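Local coordinates for protein RNA polymerase II subunit A C-terminal domain phosphatase SSU72 (Homo sapiens, PDB 4H3K) that removes phosphate from phosphoserine and phosphothreonine in the C-terminal domain of RNA polymerase II, acting in RNA processing and transcription termination, at residues I128-E133 with D137-D142; V28-S33 with N44-R49; V62-P67 with D82-D87; H165-L170 with S203-L208; V157-Q162 with A172-E177. The protein carries 1 engineered substitution. One frame throughout, in Å; residues are numbered along the deposited sequence.

Contact 1: I128-E133 with D137-D142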
# COMPACT_ATOMS: atom_id res chain seq x y z
N ILE B 128 0.05 -9.73 -3.93
CA ILE B 128 1.37 -10.30 -4.21
C ILE B 128 1.39 -11.67 -3.55
O ILE B 128 1.18 -11.76 -2.35
CB ILE B 128 2.54 -9.42 -3.69
CG1 ILE B 128 2.49 -8.00 -4.33
CG2 ILE B 128 3.88 -10.15 -3.90
CD1 ILE B 128 3.48 -6.92 -3.66
N LEU B 129 1.64 -12.71 -4.33
CA LEU B 129 1.72 -14.06 -3.81
C LEU B 129 3.16 -14.51 -3.83
O LEU B 129 3.82 -14.43 -4.88
CB LEU B 129 0.90 -14.99 -4.67
CG LEU B 129 -0.60 -14.64 -4.54
CD1 LEU B 129 -1.30 -14.92 -5.80
CD2 LEU B 129 -1.19 -15.47 -3.44
N THR B 130 3.65 -15.02 -2.70
CA THR B 130 5.02 -15.51 -2.63
C THR B 130 4.99 -17.02 -2.46
O THR B 130 4.01 -17.57 -1.96
CB THR B 130 5.82 -14.82 -1.48
OG1 THR B 130 5.23 -15.14 -0.22
CG2 THR B 130 5.78 -13.29 -1.66
N CYS B 131 6.07 -17.69 -2.89
CA CYS B 131 6.08 -19.14 -3.00
C CYS B 131 6.88 -19.84 -1.90
O CYS B 131 7.02 -21.04 -1.94
CB CYS B 131 6.58 -19.57 -4.40
SG CYS B 131 5.56 -18.86 -5.74
N GLU B 132 7.41 -19.08 -0.93
CA GLU B 132 7.99 -19.61 0.30
C GLU B 132 8.29 -18.50 1.27
O GLU B 132 8.45 -17.34 0.89
CB GLU B 132 9.26 -20.47 0.07
CG GLU B 132 10.48 -19.71 -0.37
CD GLU B 132 11.71 -20.64 -0.44
OE1 GLU B 132 11.85 -21.34 -1.44
OE2 GLU B 132 12.47 -20.69 0.54
N GLU B 133 8.34 -18.87 2.56
CA GLU B 133 8.38 -17.85 3.60
C GLU B 133 9.59 -16.91 3.51
O GLU B 133 9.49 -15.71 3.79
CB GLU B 133 8.30 -18.51 4.98
CG GLU B 133 8.15 -17.51 6.07
CD GLU B 133 8.03 -18.15 7.44
OE1 GLU B 133 7.86 -19.37 7.50
OE2 GLU B 133 8.12 -17.42 8.46
N ASP B 137 9.39 -12.90 3.38
CA ASP B 137 10.19 -11.99 4.23
C ASP B 137 10.91 -10.93 3.39
O ASP B 137 10.99 -9.78 3.77
CB ASP B 137 11.24 -12.76 5.05
CG ASP B 137 10.62 -13.58 6.14
OD1 ASP B 137 9.47 -13.29 6.56
OD2 ASP B 137 11.29 -14.54 6.58
N GLN B 138 11.42 -11.33 2.23
CA GLN B 138 12.18 -10.42 1.38
C GLN B 138 11.26 -9.40 0.74
O GLN B 138 11.58 -8.20 0.66
CB GLN B 138 12.98 -11.22 0.33
CG GLN B 138 14.20 -11.92 0.97
CD GLN B 138 14.99 -12.82 0.04
OE1 GLN B 138 14.44 -13.62 -0.73
NE2 GLN B 138 16.31 -12.69 0.11
N VAL B 139 10.11 -9.87 0.27
CA VAL B 139 9.14 -8.96 -0.31
C VAL B 139 8.70 -7.92 0.73
O VAL B 139 8.67 -6.71 0.46
CB VAL B 139 7.86 -9.72 -0.81
CG1 VAL B 139 6.70 -8.74 -0.97
CG2 VAL B 139 8.18 -10.48 -2.13
N VAL B 140 8.39 -8.38 1.94
CA VAL B 140 7.96 -7.46 3.01
C VAL B 140 9.07 -6.48 3.43
O VAL B 140 8.81 -5.27 3.58
CB VAL B 140 7.40 -8.24 4.22
CG1 VAL B 140 7.16 -7.30 5.41
CG2 VAL B 140 6.08 -8.92 3.82
N GLU B 141 10.29 -6.99 3.60
CA GLU B 141 11.41 -6.12 3.92
C GLU B 141 11.55 -5.02 2.88
O GLU B 141 11.72 -3.85 3.22
CB GLU B 141 12.73 -6.88 4.01
CG GLU B 141 13.85 -5.91 4.50
CD GLU B 141 15.12 -6.61 4.89
OE1 GLU B 141 15.32 -7.77 4.47
OE2 GLU B 141 15.93 -5.98 5.64
N ASP B 142 11.51 -5.40 1.60
CA ASP B 142 11.62 -4.44 0.52
C ASP B 142 10.50 -3.37 0.57
O ASP B 142 10.78 -2.18 0.65
CB ASP B 142 11.58 -5.17 -0.82
CG ASP B 142 11.90 -4.27 -1.97
OD1 ASP B 142 12.74 -3.37 -1.79
OD2 ASP B 142 11.33 -4.43 -3.06
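V139 leans its two methyls against I128 and T130 in the first half of a beta-alpha-beta unit, in which strand 127-130 runs straight into helix 133-145 before the chain returns as strand 153-159. The closest apolar touch is tip to tip: T130 CG2 meets V139 CG2 at 3.7 Å, while I128 CG2 stands 4.3 Å from V139 CG1. In T130, chi1 of 63° sets CG2 beside the backbone N, where it faces the helix, and OG1 goes instead to N158 of the next strand. V31, on strand 27-32, also packs on V139, so V139 lies against both strands, 127-130 and 27-32. Further out, E133 and D137 form the first turn of the helix, with E132 at the N-cap position. Their carboxylates lie near each other, E133 OE2 and D137 OD2 being 4.7 Å apart, a closeness that would tend to attract positive charge; outside this contact, each is met by its own basic side chain from the chain of another protein. The turn itself is closed by D137 N giving its hydrogen to E133 O at 2.8 Å. With CG set beside the backbone N (chi1 -71°), the D137 carboxylate folds back over the same oxygen, D137 CG lying 3.4 Å from E133 O.

Contact 2: V28-S33 with N44-R49. Engineered in segment 28-33: S32 (natural residue Cys). With PO4 (phosphate ion), chain F.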
# COMPACT_ATOMS: atom_id res chain seq x y z
N VAL B 28 -2.09 -9.06 -10.21
CA VAL B 28 -1.33 -9.97 -9.34
C VAL B 28 0.16 -9.98 -9.70
O VAL B 28 0.51 -9.87 -10.89
CB VAL B 28 -1.89 -11.39 -9.48
CG1 VAL B 28 -1.12 -12.42 -8.59
CG2 VAL B 28 -3.36 -11.39 -9.18
N ALA B 29 1.00 -10.13 -8.69
CA ALA B 29 2.41 -10.47 -8.85
C ALA B 29 2.64 -11.79 -8.15
O ALA B 29 2.11 -12.00 -7.05
CB ALA B 29 3.32 -9.41 -8.26
N VAL B 30 3.35 -12.69 -8.81
CA VAL B 30 3.79 -13.92 -8.17
C VAL B 30 5.32 -13.90 -8.09
O VAL B 30 5.99 -13.58 -9.07
CB VAL B 30 3.31 -15.19 -8.91
CG1 VAL B 30 3.70 -16.42 -8.06
CG2 VAL B 30 1.80 -15.18 -9.10
N VAL B 31 5.84 -14.24 -6.90
CA VAL B 31 7.27 -14.06 -6.59
C VAL B 31 7.88 -15.36 -6.05
O VAL B 31 7.36 -15.98 -5.11
CB VAL B 31 7.46 -12.93 -5.54
CG1 VAL B 31 8.93 -12.52 -5.46
CG2 VAL B 31 6.60 -11.71 -5.88
N SER B 32 8.99 -15.80 -6.65
CA SER B 32 9.71 -16.93 -6.09
C SER B 32 11.13 -16.46 -5.79
O SER B 32 11.37 -15.25 -5.58
CB SER B 32 9.70 -18.13 -7.06
OG SER B 32 10.31 -17.72 -8.27
N SER B 33 12.08 -17.38 -5.76
CA SER B 33 13.46 -16.97 -5.46
C SER B 33 14.26 -16.58 -6.69
O SER B 33 14.86 -15.49 -6.75
CB SER B 33 14.17 -18.04 -4.64
OG SER B 33 15.39 -17.49 -4.22
N ASN B 44 2.40 -18.34 -16.03
CA ASN B 44 1.83 -18.99 -17.21
C ASN B 44 0.34 -19.34 -17.02
O ASN B 44 -0.49 -18.96 -17.86
CB ASN B 44 2.68 -20.22 -17.62
CG ASN B 44 2.28 -20.81 -18.99
OD1 ASN B 44 1.77 -21.93 -19.07
ND2 ASN B 44 2.47 -20.04 -20.06
N ILE B 45 -0.01 -20.04 -15.93
CA ILE B 45 -1.41 -20.42 -15.70
C ILE B 45 -2.30 -19.16 -15.54
O ILE B 45 -3.35 -19.03 -16.19
CB ILE B 45 -1.58 -21.36 -14.44
CG1 ILE B 45 -0.77 -22.68 -14.59
CG2 ILE B 45 -3.08 -21.70 -14.19
CD1 ILE B 45 -0.65 -23.22 -15.96
N LEU B 46 -1.86 -18.22 -14.70
CA LEU B 46 -2.67 -17.01 -14.45
C LEU B 46 -2.88 -16.24 -15.74
O LEU B 46 -4.00 -15.84 -16.05
CB LEU B 46 -2.06 -16.13 -13.36
CG LEU B 46 -2.18 -16.72 -11.94
CD1 LEU B 46 -1.32 -15.98 -10.97
CD2 LEU B 46 -3.62 -16.69 -11.39
N SER B 47 -1.79 -16.07 -16.50
CA SER B 47 -1.85 -15.30 -17.74
C SER B 47 -2.85 -15.94 -18.70
O SER B 47 -3.67 -15.26 -19.29
CB SER B 47 -0.46 -15.19 -18.36
OG SER B 47 -0.57 -14.63 -19.64
N LYS B 48 -2.79 -17.27 -18.83
CA LYS B 48 -3.68 -18.03 -19.72
C LYS B 48 -5.13 -17.96 -19.28
O LYS B 48 -6.04 -18.01 -20.12
CB LYS B 48 -3.23 -19.49 -19.79
CG LYS B 48 -2.21 -19.74 -20.88
CD LYS B 48 -1.48 -21.09 -20.68
CE LYS B 48 -0.83 -21.60 -21.97
NZ LYS B 48 -0.38 -20.47 -22.82
N ARG B 49 -5.35 -17.82 -17.98
CA ARG B 49 -6.70 -17.71 -17.47
C ARG B 49 -7.20 -16.28 -17.30
O ARG B 49 -8.18 -16.03 -16.61
CB ARG B 49 -6.91 -18.61 -16.25
CG ARG B 49 -7.26 -20.05 -16.72
CD ARG B 49 -6.49 -21.11 -15.97
NE ARG B 49 -6.46 -22.41 -16.66
CZ ARG B 49 -6.65 -23.56 -16.02
NH1 ARG B 49 -6.93 -23.54 -14.71
NH2 ARG B 49 -6.60 -24.71 -16.69
P PO4 F . 12.05 -20.55 -8.41
O1 PO4 F . 11.70 -19.53 -9.44
O2 PO4 F . 13.13 -21.52 -8.93
O3 PO4 F . 10.85 -21.39 -8.02
O4 PO4 F . 12.57 -19.94 -7.14
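S32 OG sits at the start of a phosphatase P-loop, at the end of strand 27-32, and donates a hydrogen bond of 2.6 Å to O1 of a bound phosphate ion. S32 is an engineered serine, replacing the natural cysteine that opens the CX5R signature of cysteine-based phosphatases; R38 closes that signature. S39 OG is a second hydrogen-bond partner of S32 OG, and N35 N a weak third. The ion is gripped further by S33 N, which reaches phosphate O4 at 2.9 Å, and by the backbone N atoms of S34, Q36 and N37 together with R38 NE, so a ring of donors surrounds it where a substrate phosphate would be expected to lie. With chi1 at 59°, S32 OG stands between its own backbone N and carbonyl carbon, turned to the ion.

Deeper in, the strand that delivers this loop packs on the helix that follows it, the first half of the beta-alpha-beta unit 27-32, 38-48, 52-57. Here there is no polar bond, just one leucine against two valines. L46 points to the strand and spends a single methyl on both: its CD1 lies 4.3 Å from V28 CG1, two residues before V30 on the same strand face. The closer meeting, where the two side chains cross obliquely, is L46 CD1 against V30 CG2 at 3.7 Å.

Contact 3: V62-P67 with D82-D87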
# COMPACT_ATOMS: atom_id res chain seq x y z
N VAL B 62 20.23 -16.09 -9.57
CA VAL B 62 19.40 -17.13 -10.15
C VAL B 62 20.09 -18.46 -9.96
O VAL B 62 21.30 -18.58 -10.17
CB VAL B 62 19.21 -16.88 -11.65
CG1 VAL B 62 18.54 -18.08 -12.37
CG2 VAL B 62 18.39 -15.59 -11.84
N LYS B 63 19.31 -19.44 -9.54
CA LYS B 63 19.79 -20.77 -9.29
C LYS B 63 18.97 -21.72 -10.18
O LYS B 63 17.74 -21.57 -10.33
CB LYS B 63 19.62 -21.08 -7.80
CG LYS B 63 20.26 -22.38 -7.33
CD LYS B 63 19.44 -23.05 -6.21
CE LYS B 63 19.96 -22.72 -4.80
NZ LYS B 63 19.93 -21.26 -4.42
N LEU B 64 19.65 -22.65 -10.82
CA LEU B 64 19.01 -23.72 -11.53
C LEU B 64 19.64 -25.02 -11.02
O LEU B 64 20.83 -25.01 -10.66
CB LEU B 64 19.28 -23.57 -13.02
CG LEU B 64 18.27 -22.96 -13.99
CD1 LEU B 64 16.99 -22.45 -13.34
CD2 LEU B 64 18.90 -21.91 -14.94
N PRO B 65 18.86 -26.12 -10.98
CA PRO B 65 19.45 -27.39 -10.57
C PRO B 65 20.60 -27.79 -11.50
O PRO B 65 20.58 -27.45 -12.67
CB PRO B 65 18.28 -28.38 -10.72
CG PRO B 65 17.04 -27.54 -10.53
CD PRO B 65 17.39 -26.20 -11.14
N GLY B 66 21.61 -28.49 -10.97
CA GLY B 66 22.70 -29.01 -11.79
C GLY B 66 22.89 -30.50 -11.57
O GLY B 66 21.96 -31.17 -11.10
N PRO B 67 24.11 -31.03 -11.84
CA PRO B 67 24.38 -32.48 -11.81
C PRO B 67 24.25 -33.12 -10.43
O PRO B 67 24.13 -34.34 -10.32
CB PRO B 67 25.82 -32.58 -12.35
CG PRO B 67 26.44 -31.27 -12.06
CD PRO B 67 25.32 -30.25 -12.18
N ASP B 82 17.20 -17.46 -22.68
CA ASP B 82 17.85 -18.00 -23.88
C ASP B 82 19.36 -18.21 -23.67
O ASP B 82 19.89 -19.24 -24.07
CB ASP B 82 17.59 -17.06 -25.05
CG ASP B 82 17.94 -17.68 -26.37
OD1 ASP B 82 17.23 -18.62 -26.77
OD2 ASP B 82 18.94 -17.24 -26.97
N GLN B 83 20.04 -17.27 -23.02
CA GLN B 83 21.46 -17.46 -22.70
C GLN B 83 21.65 -18.67 -21.77
O GLN B 83 22.54 -19.48 -21.99
CB GLN B 83 22.11 -16.19 -22.14
CG GLN B 83 22.20 -15.08 -23.17
CD GLN B 83 22.57 -13.73 -22.58
OE1 GLN B 83 21.99 -13.27 -21.60
NE2 GLN B 83 23.56 -13.07 -23.18
N MET B 84 20.76 -18.82 -20.78
CA MET B 84 20.81 -19.97 -19.87
C MET B 84 20.58 -21.28 -20.61
O MET B 84 21.25 -22.29 -20.34
CB MET B 84 19.79 -19.84 -18.73
CG MET B 84 20.12 -18.76 -17.74
SD MET B 84 18.73 -18.48 -16.64
CE MET B 84 19.00 -16.74 -16.28
N TYR B 85 19.63 -21.25 -21.53
CA TYR B 85 19.30 -22.39 -22.37
C TYR B 85 20.55 -22.85 -23.12
O TYR B 85 20.94 -24.01 -23.04
CB TYR B 85 18.19 -22.02 -23.34
CG TYR B 85 17.67 -23.18 -24.16
CD1 TYR B 85 18.32 -23.58 -25.33
CD2 TYR B 85 16.52 -23.88 -23.77
CE1 TYR B 85 17.84 -24.64 -26.09
CE2 TYR B 85 16.04 -24.95 -24.51
CZ TYR B 85 16.71 -25.32 -25.67
OH TYR B 85 16.23 -26.37 -26.41
N ASN B 86 21.19 -21.91 -23.82
CA ASN B 86 22.37 -22.23 -24.65
C ASN B 86 23.56 -22.66 -23.81
O ASN B 86 24.27 -23.59 -24.18
CB ASN B 86 22.74 -21.07 -25.55
CG ASN B 86 21.64 -20.74 -26.54
OD1 ASN B 86 21.02 -21.63 -27.10
ND2 ASN B 86 21.40 -19.46 -26.76
N ASP B 87 23.78 -21.99 -22.69
CA ASP B 87 24.78 -22.40 -21.72
C ASP B 87 24.56 -23.85 -21.26
O ASP B 87 25.49 -24.66 -21.27
CB ASP B 87 24.82 -21.44 -20.53
CG ASP B 87 25.87 -21.82 -19.50
OD1 ASP B 87 27.08 -21.76 -19.82
OD2 ASP B 87 25.50 -22.18 -18.36
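L64 and M84 mark where the short strand 62-64 comes nearest to helix 81-98, with 9.3 Å between L64 CA and M84 CA. That is a spacing filled by side chains, and no hydrogen bond crosses it. Within the helix, N86 N bonds back to D82 O and D87 N to Q83 O in ordinary turns. M84 does the reaching: CG lies beside the backbone N, and beyond it the chain runs extended, so sulfur and terminal methyl lie along the strand and each finds its own residue. M84 SD rests 3.8 Å from L64 CD2, the two side chains meeting at about a right angle. One step further, M84 CE stops 4.2 Å from V62 CG1 in a looser, slanting approach. V62 and L64 project on the same side of the strand, K63 between them being turned out. Strand 62-64 pairs antiparallel with 73-75, apart from the five-stranded central sheet. Y75 of that partner strand covers both L64 and M84 and hydrogen-bonds to D87, M104 of helix 101-109 packs on L64, and Q36 of the phosphate-binding loop touches V62, L64 and M84.

Contact 4: H165-L170 with S203-L208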
# COMPACT_ATOMS: atom_id res chain seq x y z
N HIS B 165 9.39 -29.23 -10.37
CA HIS B 165 8.38 -28.97 -11.41
C HIS B 165 6.97 -29.39 -10.99
O HIS B 165 6.01 -28.67 -11.25
CB HIS B 165 8.75 -29.59 -12.78
CG HIS B 165 10.00 -29.02 -13.37
ND1 HIS B 165 10.99 -29.81 -13.93
CD2 HIS B 165 10.45 -27.74 -13.44
CE1 HIS B 165 11.98 -29.04 -14.34
NE2 HIS B 165 11.68 -27.78 -14.05
N GLU B 166 6.86 -30.54 -10.34
CA GLU B 166 5.56 -31.06 -9.96
C GLU B 166 4.85 -30.19 -8.91
O GLU B 166 3.67 -29.87 -9.09
CB GLU B 166 5.70 -32.50 -9.47
CG GLU B 166 4.45 -33.01 -8.79
CD GLU B 166 4.74 -33.83 -7.55
OE1 GLU B 166 5.91 -33.79 -7.06
OE2 GLU B 166 3.80 -34.52 -7.07
N GLU B 167 5.55 -29.83 -7.84
CA GLU B 167 5.01 -28.95 -6.79
C GLU B 167 4.76 -27.55 -7.34
O GLU B 167 3.78 -26.93 -6.97
CB GLU B 167 5.93 -28.89 -5.56
CG GLU B 167 5.98 -30.20 -4.73
CD GLU B 167 4.62 -30.60 -4.16
OE1 GLU B 167 3.96 -29.76 -3.53
OE2 GLU B 167 4.19 -31.76 -4.36
N ALA B 168 5.62 -27.08 -8.25
CA ALA B 168 5.39 -25.81 -8.93
C ALA B 168 4.04 -25.78 -9.65
O ALA B 168 3.30 -24.80 -9.56
CB ALA B 168 6.48 -25.51 -9.90
N THR B 169 3.74 -26.87 -10.37
CA THR B 169 2.49 -26.99 -11.14
C THR B 169 1.30 -27.01 -10.20
O THR B 169 0.29 -26.34 -10.42
CB THR B 169 2.53 -28.23 -12.10
OG1 THR B 169 3.64 -28.08 -12.99
CG2 THR B 169 1.27 -28.35 -12.96
N LEU B 170 1.43 -27.76 -9.12
CA LEU B 170 0.35 -27.88 -8.16
C LEU B 170 0.10 -26.54 -7.48
O LEU B 170 -1.06 -26.11 -7.26
CB LEU B 170 0.73 -28.94 -7.12
CG LEU B 170 -0.26 -29.21 -6.01
CD1 LEU B 170 -1.62 -29.58 -6.62
CD2 LEU B 170 0.27 -30.40 -5.19
N SER B 203 -6.83 -27.19 1.93
CA SER B 203 -5.54 -27.63 1.41
C SER B 203 -4.59 -28.20 2.46
O SER B 203 -3.63 -28.86 2.10
CB SER B 203 -4.84 -26.47 0.71
OG SER B 203 -4.20 -25.63 1.67
N GLY B 204 -4.81 -27.94 3.75
CA GLY B 204 -3.83 -28.35 4.76
C GLY B 204 -2.50 -27.56 4.73
O GLY B 204 -1.54 -27.92 5.43
N ARG B 205 -2.46 -26.48 3.94
CA ARG B 205 -1.27 -25.62 3.82
C ARG B 205 -1.52 -24.23 4.45
O ARG B 205 -2.63 -23.71 4.36
CB ARG B 205 -0.88 -25.48 2.35
CG ARG B 205 -0.66 -26.86 1.71
CD ARG B 205 -0.68 -26.80 0.20
NE ARG B 205 0.56 -26.25 -0.31
CZ ARG B 205 1.13 -26.61 -1.45
NH1 ARG B 205 0.57 -27.54 -2.22
NH2 ARG B 205 2.27 -26.04 -1.82
N THR B 206 -0.49 -23.67 5.10
CA THR B 206 -0.63 -22.37 5.77
C THR B 206 -0.42 -21.18 4.81
O THR B 206 0.44 -21.21 3.90
CB THR B 206 0.20 -22.31 7.15
OG1 THR B 206 0.80 -21.02 7.31
CG2 THR B 206 1.26 -23.29 7.18
N PHE B 207 -1.25 -20.16 4.98
CA PHE B 207 -1.21 -18.93 4.17
C PHE B 207 -0.95 -17.70 5.04
O PHE B 207 -1.89 -17.12 5.60
CB PHE B 207 -2.53 -18.77 3.37
CG PHE B 207 -2.71 -19.79 2.26
CD1 PHE B 207 -3.21 -21.05 2.51
CD2 PHE B 207 -2.41 -19.44 0.93
CE1 PHE B 207 -3.38 -21.99 1.48
CE2 PHE B 207 -2.60 -20.35 -0.12
CZ PHE B 207 -3.08 -21.64 0.16
N LEU B 208 0.32 -17.28 5.15
CA LEU B 208 0.67 -16.03 5.81
C LEU B 208 0.06 -14.88 5.04
O LEU B 208 -0.09 -14.95 3.81
CB LEU B 208 2.18 -15.86 5.94
CG LEU B 208 2.90 -16.91 6.78
CD1 LEU B 208 4.44 -16.88 6.59
CD2 LEU B 208 2.50 -16.84 8.29
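E167 and R205 bring opposite charges together without making a salt bridge. E167 OE1 is 4.3 Å from R205 NH1 but stands off the plane of the guanidinium, where none of its hydrogens is aimed, and any attraction is probably a diffuse one. The arginine's firm partner is elsewhere: R205 NH2 hydrogen-bonds to the carbonyl oxygen of D160. L170 supplies the other touch, its CD2 coming to the guanidinium edge, near the plane, 4.1 Å from R205 NH1. R205 gets there by a bend at chi3 (76°) in an otherwise drawn-out chain, and L170 by setting CG opposite its backbone N, with chi1 at 179°.

Each segment has its own internal fastening. S203 OG accepts from R205 N at 3.0 Å, an ST turn that carries the chain past G204, whose phi of 70° suits glycine, as the helix ends. On the other side, H165 O takes two donors from opposite faces of its plane: T169 N and T169 OG1, each 3.0 Å away.

This is a surface contact between the opening turns of helix 165-184 and the link from helix 188-203 into strand 207-213. R205 lies over V159 and I161, while F207 covers V157 and V159, and L208 pairs with N158 near the start of the antiparallel edge strand beside strand 153-159.

Contact 5: V157-Q162 with A172-E177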
# COMPACT_ATOMS: atom_id res chain seq x y z
N VAL B 157 0.50 -12.48 0.33
CA VAL B 157 0.11 -13.79 0.85
C VAL B 157 1.20 -14.78 0.47
O VAL B 157 1.67 -14.81 -0.68
CB VAL B 157 -1.25 -14.25 0.29
CG1 VAL B 157 -1.58 -15.69 0.71
CG2 VAL B 157 -2.39 -13.25 0.73
N ASN B 158 1.58 -15.61 1.44
CA ASN B 158 2.53 -16.69 1.18
C ASN B 158 1.88 -18.05 1.11
O ASN B 158 0.98 -18.33 1.91
CB ASN B 158 3.60 -16.75 2.28
CG ASN B 158 4.70 -17.72 1.96
OD1 ASN B 158 5.45 -17.54 0.99
ND2 ASN B 158 4.79 -18.79 2.75
N VAL B 159 2.35 -18.89 0.18
CA VAL B 159 2.13 -20.35 0.26
C VAL B 159 3.47 -21.03 0.08
O VAL B 159 4.12 -20.78 -0.91
CB VAL B 159 1.37 -20.97 -0.94
CG1 VAL B 159 0.71 -22.33 -0.51
CG2 VAL B 159 0.47 -20.04 -1.64
N ASP B 160 3.87 -21.90 1.00
CA ASP B 160 5.10 -22.66 0.82
C ASP B 160 4.96 -23.68 -0.32
O ASP B 160 4.21 -24.64 -0.23
CB ASP B 160 5.56 -23.34 2.11
CG ASP B 160 6.34 -22.40 3.03
OD1 ASP B 160 6.57 -21.22 2.70
OD2 ASP B 160 6.72 -22.87 4.12
N ILE B 161 5.72 -23.45 -1.39
CA ILE B 161 5.74 -24.39 -2.50
C ILE B 161 7.16 -24.90 -2.71
O ILE B 161 8.09 -24.10 -2.89
CB ILE B 161 5.23 -23.75 -3.81
CG1 ILE B 161 3.79 -23.23 -3.66
CG2 ILE B 161 5.38 -24.75 -5.00
CD1 ILE B 161 3.44 -22.08 -4.70
N GLN B 162 7.34 -26.22 -2.74
CA GLN B 162 8.66 -26.80 -2.98
C GLN B 162 9.15 -26.49 -4.39
O GLN B 162 8.38 -26.49 -5.36
CB GLN B 162 8.65 -28.31 -2.73
CG GLN B 162 8.51 -28.67 -1.25
CD GLN B 162 8.93 -30.10 -0.93
OE1 GLN B 162 8.60 -31.05 -1.67
NE2 GLN B 162 9.64 -30.28 0.19
N ALA B 172 0.90 -23.58 -8.58
CA ALA B 172 0.33 -22.65 -9.56
C ALA B 172 -1.19 -22.82 -9.68
O ALA B 172 -1.90 -21.84 -9.77
CB ALA B 172 0.96 -22.86 -10.90
N PHE B 173 -1.68 -24.06 -9.69
CA PHE B 173 -3.13 -24.28 -9.76
C PHE B 173 -3.85 -23.86 -8.47
O PHE B 173 -4.94 -23.32 -8.54
CB PHE B 173 -3.49 -25.72 -10.18
CG PHE B 173 -3.29 -25.98 -11.67
CD1 PHE B 173 -4.09 -25.32 -12.61
CD2 PHE B 173 -2.30 -26.85 -12.13
CE1 PHE B 173 -3.92 -25.53 -14.00
CE2 PHE B 173 -2.12 -27.08 -13.52
CZ PHE B 173 -2.93 -26.40 -14.46
N LEU B 174 -3.22 -24.04 -7.32
CA LEU B 174 -3.77 -23.56 -6.05
C LEU B 174 -3.83 -22.02 -6.03
O LEU B 174 -4.82 -21.42 -5.62
CB LEU B 174 -2.93 -24.08 -4.88
CG LEU B 174 -3.37 -23.76 -3.45
CD1 LEU B 174 -4.75 -24.37 -3.13
CD2 LEU B 174 -2.31 -24.30 -2.46
N ILE B 175 -2.75 -21.38 -6.47
CA ILE B 175 -2.69 -19.94 -6.62
C ILE B 175 -3.80 -19.44 -7.57
O ILE B 175 -4.49 -18.46 -7.26
CB ILE B 175 -1.27 -19.51 -7.11
CG1 ILE B 175 -0.31 -19.55 -5.92
CG2 ILE B 175 -1.28 -18.08 -7.68
CD1 ILE B 175 1.23 -19.65 -6.29
N CYS B 176 -3.96 -20.13 -8.71
CA CYS B 176 -5.02 -19.79 -9.66
C CYS B 176 -6.40 -19.92 -8.99
O CYS B 176 -7.25 -19.03 -9.14
CB CYS B 176 -4.95 -20.67 -10.93
SG CYS B 176 -6.19 -20.18 -12.18
N GLU B 177 -6.60 -21.00 -8.23
CA GLU B 177 -7.86 -21.18 -7.49
C GLU B 177 -8.12 -20.05 -6.50
O GLU B 177 -9.22 -19.46 -6.46
CB GLU B 177 -7.91 -22.56 -6.81
CG GLU B 177 -9.30 -23.12 -6.77
CD GLU B 177 -9.39 -24.45 -6.07
OE1 GLU B 177 -8.35 -25.17 -6.01
OE2 GLU B 177 -10.52 -24.77 -5.61
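I161 and I175 make the tightest of three apolar touches, CD1 of I161 against CD1 of I175 at 3.6 Å, their side chains slanting across each other. V159, two residues earlier, meets two helix residues: its CG1 lies 4.1 Å from L174 CD2, its CG2 a looser 4.4 Å from I175 CG1. The CB of I175 does not aim at the strand; chi1 of -77° puts CG1 beside the backbone N and swings the chain end across to I161. All of this belongs to a three-layer alpha-beta-alpha fold: helix 165-184 lies with helix 38-48 on one face of the central sheet, L46 reaching I175, while helix 133-145 covers the other. F207 and F199 close over L174 from the side of strand 207-213 and helix 188-203. Backbone bonds tie 157-162 to strand 127-130 and the residue after it, V159 pairing with T130 and I161 with C131, and the carbonyl oxygen of I161 also accepts from R38 NH1, the arginine of the phosphate-binding loop.

Along the chain contacts 2, 3 and 1 follow in series, then contacts 5 and 4, whose segments alternate. Contacts 1, 2, 4 and 5 all reach the five-stranded sheet, ordered 52-57, 27-32, 127-130, 153-159, 207-213. Contacts 1 and 2, with centres 14 Å apart, meet through backbone bonds between neighbouring strands, and contact 2 also touches contact 5 through L46 and I175. Contacts 4 and 5 share helix 165-184, their centres just 5 Å apart. Contact 3 stands off, 21 to 24 Å from the others between centres, in the part built on strands 62-64 and 73-75; its L64 side chain is about 6 Å from the phosphate ion, so this outlying part borders the phosphate site.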